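Local coordinates for protein phosphoglycerate oxidoreductase (Rhizobium etli, PDB 4HY3) that probably reduces 2-keto acids such as hydroxypyruvate or glyoxylate with a nicotinamide cofactor, as a member of the D-2-hydroxyacid dehydrogenase family, at residues A135-G138 / L139-L143; D153-Q157 / E158-L162. All blocks are in the same frame, centred on the assembly; numbering follows the deposited sequence.

Interaction 1 of 2, residues A135-G138 / L139-L143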
ATOM      1  N   ALA A 135      -5.047 -17.700  -5.579  1.00 28.46           N
ATOM      2  CA  ALA A 135      -3.959 -16.720  -5.725  1.00 27.95           C
ATOM      3  C   ALA A 135      -2.664 -17.269  -5.152  1.00 28.50           C
ATOM      4  O   ALA A 135      -1.660 -17.320  -5.829  1.00 31.08           O
ATOM      5  CB  ALA A 135      -4.309 -15.366  -5.089  1.00 25.04           C
ATOM      6  N   GLU A 136      -2.673 -17.693  -3.904  1.00 29.86           N
ATOM      7  CA  GLU A 136      -1.404 -17.993  -3.263  1.00 30.33           C
ATOM      8  C   GLU A 136      -0.603 -19.056  -3.971  1.00 28.99           C
ATOM      9  O   GLU A 136       0.552 -18.811  -4.339  1.00 24.32           O
ATOM     10  CB  GLU A 136      -1.604 -18.301  -1.792  1.00 32.78           C
ATOM     11  CG  GLU A 136      -2.132 -17.057  -1.102  1.00 35.80           C
ATOM     12  CD  GLU A 136      -1.951 -17.052   0.398  1.00 39.05           C
ATOM     13  OE1 GLU A 136      -1.390 -18.021   0.975  1.00 43.97           O
ATOM     14  OE2 GLU A 136      -2.379 -16.052   0.996  1.00 41.35           O
ATOM     15  N   ILE A 137      -1.224 -20.218  -4.192  1.00 30.69           N
ATOM     16  CA  ILE A 137      -0.558 -21.321  -4.896  1.00 32.47           C
ATOM     17  C   ILE A 137      -0.214 -20.916  -6.333  1.00 33.87           C
ATOM     18  O   ILE A 137       0.713 -21.464  -6.934  1.00 33.65           O
ATOM     19  CB  ILE A 137      -1.383 -22.616  -4.894  1.00 34.70           C
ATOM     20  CG1 ILE A 137      -0.489 -23.814  -5.202  1.00 36.92           C
ATOM     21  CG2 ILE A 137      -2.515 -22.566  -5.908  1.00 35.22           C
ATOM     22  CD1 ILE A 137      -0.237 -24.693  -4.015  1.00 38.32           C
ATOM     23  N   GLY A 138      -0.956 -19.937  -6.855  1.00 34.14           N
ATOM     24  CA  GLY A 138      -0.698 -19.334  -8.168  1.00 31.70           C
ATOM     25  C   GLY A 138       0.578 -18.500  -8.230  1.00 31.35           C
ATOM     26  O   GLY A 138       1.412 -18.676  -9.139  1.00 31.62           O
ATOM     27  N   LEU A 139       0.733 -17.567  -7.293  1.00 29.21           N
ATOM     28  CA  LEU A 139       1.983 -16.856  -7.178  1.00 27.52           C
ATOM     29  C   LEU A 139       3.053 -17.921  -6.913  1.00 30.32           C
ATOM     30  O   LEU A 139       4.199 -17.812  -7.358  1.00 30.83           O
ATOM     31  CB  LEU A 139       1.902 -15.844  -6.058  1.00 25.31           C
ATOM     32  CG  LEU A 139       3.143 -15.028  -5.757  1.00 27.14           C
ATOM     33  CD1 LEU A 139       3.923 -14.742  -7.030  1.00 30.30           C
ATOM     34  CD2 LEU A 139       2.820 -13.693  -5.087  1.00 28.94           C
ATOM     35  N   GLY A 140       2.650 -18.983  -6.215  1.00 31.09           N
ATOM     36  CA  GLY A 140       3.569 -20.044  -5.873  1.00 31.14           C
ATOM     37  C   GLY A 140       4.233 -20.581  -7.122  1.00 30.77           C
ATOM     38  O   GLY A 140       5.448 -20.550  -7.221  1.00 32.52           O
ATOM     39  N   PHE A 141       3.438 -21.064  -8.075  1.00 30.50           N
ATOM     40  CA  PHE A 141       3.990 -21.581  -9.334  1.00 31.17           C
ATOM     41  C   PHE A 141       4.786 -20.540 -10.096  1.00 31.87           C
ATOM     42  O   PHE A 141       5.836 -20.885 -10.660  1.00 34.03           O
ATOM     43  CB  PHE A 141       2.930 -22.120 -10.273  1.00 29.82           C
ATOM     44  CG  PHE A 141       2.012 -23.092  -9.652  1.00 29.41           C
ATOM     45  CD1 PHE A 141       2.500 -24.115  -8.859  1.00 28.70           C
ATOM     46  CD2 PHE A 141       0.651 -22.994  -9.873  1.00 29.93           C
ATOM     47  CE1 PHE A 141       1.637 -25.029  -8.286  1.00 28.63           C
ATOM     48  CE2 PHE A 141      -0.220 -23.902  -9.294  1.00 30.52           C
ATOM     49  CZ  PHE A 141       0.278 -24.925  -8.505  1.00 29.57           C
ATOM     50  N   ALA A 142       4.312 -19.288 -10.117  1.00 30.06           N
ATOM     51  CA  ALA A 142       5.086 -18.216 -10.763  1.00 32.07           C
ATOM     52  C   ALA A 142       6.554 -18.250 -10.307  1.00 32.29           C
ATOM     53  O   ALA A 142       7.466 -18.363 -11.137  1.00 30.34           O
ATOM     54  CB  ALA A 142       4.472 -16.859 -10.514  1.00 30.82           C
ATOM     55  N   LEU A 143       6.747 -18.247  -8.987  1.00 33.24           N
ATOM     56  CA  LEU A 143       8.072 -18.288  -8.383  1.00 34.85           C
ATOM     57  C   LEU A 143       8.760 -19.617  -8.591  1.00 35.45           C
ATOM     58  O   LEU A 143       9.985 -19.685  -8.677  1.00 36.06           O
ATOM     59  CB  LEU A 143       8.024 -17.948  -6.901  1.00 33.64           C
ATOM     60  CG  LEU A 143       7.432 -16.567  -6.668  1.00 35.34           C
ATOM     61  CD1 LEU A 143       7.021 -16.425  -5.204  1.00 39.62           C
ATOM     62  CD2 LEU A 143       8.402 -15.474  -7.086  1.00 33.14           C
TER
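A135 accepts from L139 one full turn further on, with A135 O 2.8 Å from L139 N, and the same i to i+4 rule runs through this buried piece of helix 131-147. The methyl of A135 rests on A190 and V194 of helix 186-195, and L139 adds its branched end to that side. E136 O accepts from G140 N at 2.8 Å, while the carboxylate leaves the helix altogether: OE1 and OE2 accept from the backbone N atoms of I174 and A175 of the second subunit, so both oxygens of this buried acid have a partner. I137 carries the side-chain part of the contact. Its O bonds to F141 N at 3.0 Å and also sits beneath the centre of the F141 ring, 3.3 Å from the plane. The ring reaches this place because CG stands beside its own backbone N (chi1 -51°), which leans it back over the preceding turn, where CZ meets I137 CG1 at 3.6 Å. With the F141 ring cut back to an alanine here, I137 CG1 is likely to lose its aromatic partner, and a gap would probably open next to I149 of the second subunit. G138, with no side chain, closes the series as its O receives A142 N at 3.1 Å, a nearly straight bond (N-H...O 170°). The whole is a regular alpha helix leading from the first domain into the Rossmann-type NAD-binding domain and lying at the subunit interface, as in related D-2-hydroxyacid dehydrogenases.

Interaction 2 of 2, residues D153-Q157 / E158-L162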
ATOM      1  N   ASP A 153      15.124 -28.810  -6.852  1.00 65.57           N
ATOM      2  CA  ASP A 153      14.971 -29.691  -5.694  1.00 66.70           C
ATOM      3  C   ASP A 153      15.200 -31.140  -6.078  1.00 69.17           C
ATOM      4  O   ASP A 153      15.818 -31.883  -5.313  1.00 66.89           O
ATOM      5  CB  ASP A 153      13.596 -29.545  -5.033  1.00 69.46           C
ATOM      6  CG  ASP A 153      13.479 -30.334  -3.716  1.00 71.66           C
ATOM      7  OD1 ASP A 153      14.289 -30.088  -2.793  1.00 72.94           O
ATOM      8  OD2 ASP A 153      12.567 -31.189  -3.593  1.00 72.50           O
ATOM      9  N   ILE A 154      14.686 -31.537  -7.247  1.00 69.96           N
ATOM     10  CA  ILE A 154      14.854 -32.910  -7.754  1.00 68.19           C
ATOM     11  C   ILE A 154      16.307 -33.179  -8.142  1.00 67.03           C
ATOM     12  O   ILE A 154      16.815 -34.270  -7.887  1.00 65.22           O
ATOM     13  CB  ILE A 154      13.897 -33.233  -8.932  1.00 71.77           C
ATOM     14  CG1 ILE A 154      12.443 -33.337  -8.441  1.00 68.85           C
ATOM     15  CG2 ILE A 154      14.299 -34.528  -9.633  1.00 68.45           C
ATOM     16  CD1 ILE A 154      11.411 -33.066  -9.513  1.00 63.18           C
ATOM     17  N   ALA A 155      16.971 -32.175  -8.723  1.00 70.16           N
ATOM     18  CA  ALA A 155      18.365 -32.304  -9.176  1.00 71.66           C
ATOM     19  C   ALA A 155      19.297 -32.560  -7.995  1.00 76.70           C
ATOM     20  O   ALA A 155      20.047 -33.533  -7.988  1.00 86.59           O
ATOM     21  CB  ALA A 155      18.799 -31.072  -9.958  1.00 68.84           C
ATOM     22  N   PHE A 156      19.225 -31.667  -7.011  1.00 73.47           N
ATOM     23  CA  PHE A 156      19.845 -31.790  -5.685  1.00 68.07           C
ATOM     24  C   PHE A 156      19.421 -33.097  -4.986  1.00 66.70           C
ATOM     25  O   PHE A 156      20.247 -33.763  -4.354  1.00 67.51           O
ATOM     26  CB  PHE A 156      19.375 -30.562  -4.880  1.00 65.74           C
ATOM     27  CG  PHE A 156      20.153 -30.253  -3.624  1.00 62.54           C
ATOM     28  CD1 PHE A 156      20.671 -28.971  -3.432  1.00 62.96           C
ATOM     29  CD2 PHE A 156      20.292 -31.184  -2.592  1.00 64.15           C
ATOM     30  CE1 PHE A 156      21.352 -28.640  -2.261  1.00 62.33           C
ATOM     31  CE2 PHE A 156      20.973 -30.856  -1.418  1.00 61.88           C
ATOM     32  CZ  PHE A 156      21.503 -29.582  -1.253  1.00 59.73           C
ATOM     33  N   GLN A 157      18.145 -33.464  -5.118  1.00 63.98           N
ATOM     34  CA  GLN A 157      17.593 -34.633  -4.426  1.00 70.52           C
ATOM     35  C   GLN A 157      18.339 -35.892  -4.833  1.00 73.48           C
ATOM     36  O   GLN A 157      18.814 -36.641  -3.975  1.00 70.99           O
ATOM     37  CB  GLN A 157      16.089 -34.798  -4.701  1.00 67.94           C
ATOM     38  CG  GLN A 157      15.285 -35.284  -3.507  1.00 66.97           C
ATOM     39  CD  GLN A 157      14.058 -36.090  -3.897  1.00 73.21           C
ATOM     40  OE1 GLN A 157      13.211 -35.631  -4.664  1.00 75.12           O
ATOM     41  NE2 GLN A 157      13.948 -37.303  -3.353  1.00 72.02           N
ATOM     42  N   GLU A 158      18.441 -36.098  -6.148  1.00 77.71           N
ATOM     43  CA  GLU A 158      19.108 -37.264  -6.733  1.00 78.58           C
ATOM     44  C   GLU A 158      20.633 -37.049  -6.864  1.00 79.24           C
ATOM     45  O   GLU A 158      21.406 -37.976  -6.629  1.00 80.42           O
ATOM     46  CB  GLU A 158      18.453 -37.650  -8.070  1.00 73.84           C
ATOM     47  CG  GLU A 158      18.596 -36.595  -9.161  1.00 74.00           C
ATOM     48  CD  GLU A 158      17.551 -36.691 -10.258  1.00 75.76           C
ATOM     49  OE1 GLU A 158      17.746 -36.008 -11.288  1.00 75.82           O
ATOM     50  OE2 GLU A 158      16.541 -37.427 -10.099  1.00 71.90           O
ATOM     51  N   GLY A 159      21.051 -35.837  -7.230  1.00 79.37           N
ATOM     52  CA  GLY A 159      22.458 -35.424  -7.144  1.00 77.31           C
ATOM     53  C   GLY A 159      23.073 -34.870  -8.416  1.00 79.43           C
ATOM     54  O   GLY A 159      24.036 -35.437  -8.915  1.00 84.85           O
ATOM     55  N   THR A 160      22.533 -33.766  -8.942  1.00 79.63           N
ATOM     56  CA  THR A 160      23.061 -33.130 -10.175  1.00 81.15           C
ATOM     57  C   THR A 160      23.067 -31.588 -10.119  1.00 78.47           C
ATOM     58  O   THR A 160      22.514 -30.918 -10.993  1.00 79.89           O
ATOM     59  CB  THR A 160      22.307 -33.578 -11.455  1.00 83.02           C
ATOM     60  OG1 THR A 160      20.975 -33.051 -11.447  1.00 90.15           O
ATOM     61  CG2 THR A 160      22.268 -35.108 -11.601  1.00 84.24           C
ATOM     62  N   GLU A 161      23.752 -31.053  -9.116  1.00 76.24           N
ATOM     63  CA  GLU A 161      23.643 -29.655  -8.679  1.00 77.76           C
ATOM     64  C   GLU A 161      23.603 -28.527  -9.716  1.00 82.04           C
ATOM     65  O   GLU A 161      22.521 -28.063 -10.068  1.00 96.22           O
ATOM     66  CB  GLU A 161      24.716 -29.342  -7.623  1.00 79.49           C
ATOM     67  CG  GLU A 161      24.836 -30.372  -6.504  1.00 78.78           C
ATOM     68  CD  GLU A 161      23.492 -30.833  -5.984  1.00 78.72           C
ATOM     69  OE1 GLU A 161      22.502 -30.090  -6.160  1.00 78.53           O
ATOM     70  OE2 GLU A 161      23.423 -31.941  -5.415  1.00 75.97           O
ATOM     71  N   LEU A 162      24.772 -28.106 -10.206  1.00 81.91           N
ATOM     72  CA  LEU A 162      24.991 -26.751 -10.741  1.00 79.26           C
ATOM     73  C   LEU A 162      24.824 -25.828  -9.539  1.00 73.83           C
ATOM     74  O   LEU A 162      23.713 -25.526  -9.129  1.00 76.64           O
ATOM     75  CB  LEU A 162      24.029 -26.371 -11.889  1.00 84.83           C
ATOM     76  CG  LEU A 162      24.140 -26.779 -13.382  1.00 83.46           C
ATOM     77  CD1 LEU A 162      25.553 -26.662 -13.948  1.00 82.41           C
ATOM     78  CD2 LEU A 162      23.554 -28.157 -13.662  1.00 82.83           C
TER
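A155, G159 and T160 meet in a local C-terminal helix cap, where helix 151-158 ends and the long loop toward strand 178-182 begins. The cap resembles a Schellman motif in its glycine with a positive phi (127°) and its six-to-one bond, T160 N to A155 O (2.7 Å). The motif's second bond is missing: G159 N goes not to F156 O but to A155 O as well, at 2.6 Å, so that oxygen is gripped twice. At G159's backbone angles a CB would press on the carbonyl O of E158, which accounts for glycine here. Before the turn, E158 N bonds to I154 O, and the E158 side chain folds back on the same residue: with CG between its backbone N and carbonyl carbon (chi1 65°), the extended chain runs back along the helix until OE2 lies 3.7 Å from I154 CG2. Across the turn, T160 OG1 approaches the methyl of A155. The second subunit packs against this turn, its Y292 meeting the F156 ring and its R304 forming a salt bridge with E161 OE2, consistent with an arm that takes part in dimer formation. E161 bends at chi2 (-43°) to bring its carboxylate back to the helix, where OE1 lies 3.4 Å from F156 CB and OE2 hovers 4.1 Å above the plane of the F156 ring, displaced toward its rim.

Followed from the N terminus, the chain passes through interaction 1 in the middle of helix 131-147 and reaches interaction 2 where the next helix, 151-158, gives way to a loop. Each joins directly consecutive residues, so neither closes a long loop, and the two stand in series without nesting or crossing. Their centres are 23 Å apart, their nearest atoms about 11 Å, and they do not touch. The first belongs to the buried stem beside helix 186-195; the second lies at the outer end of the excursion that precedes strand 178-182. What unites them is the second subunit, which both contacts face, consistent with successive helices sharing one interface, the first deeper and the second farther out.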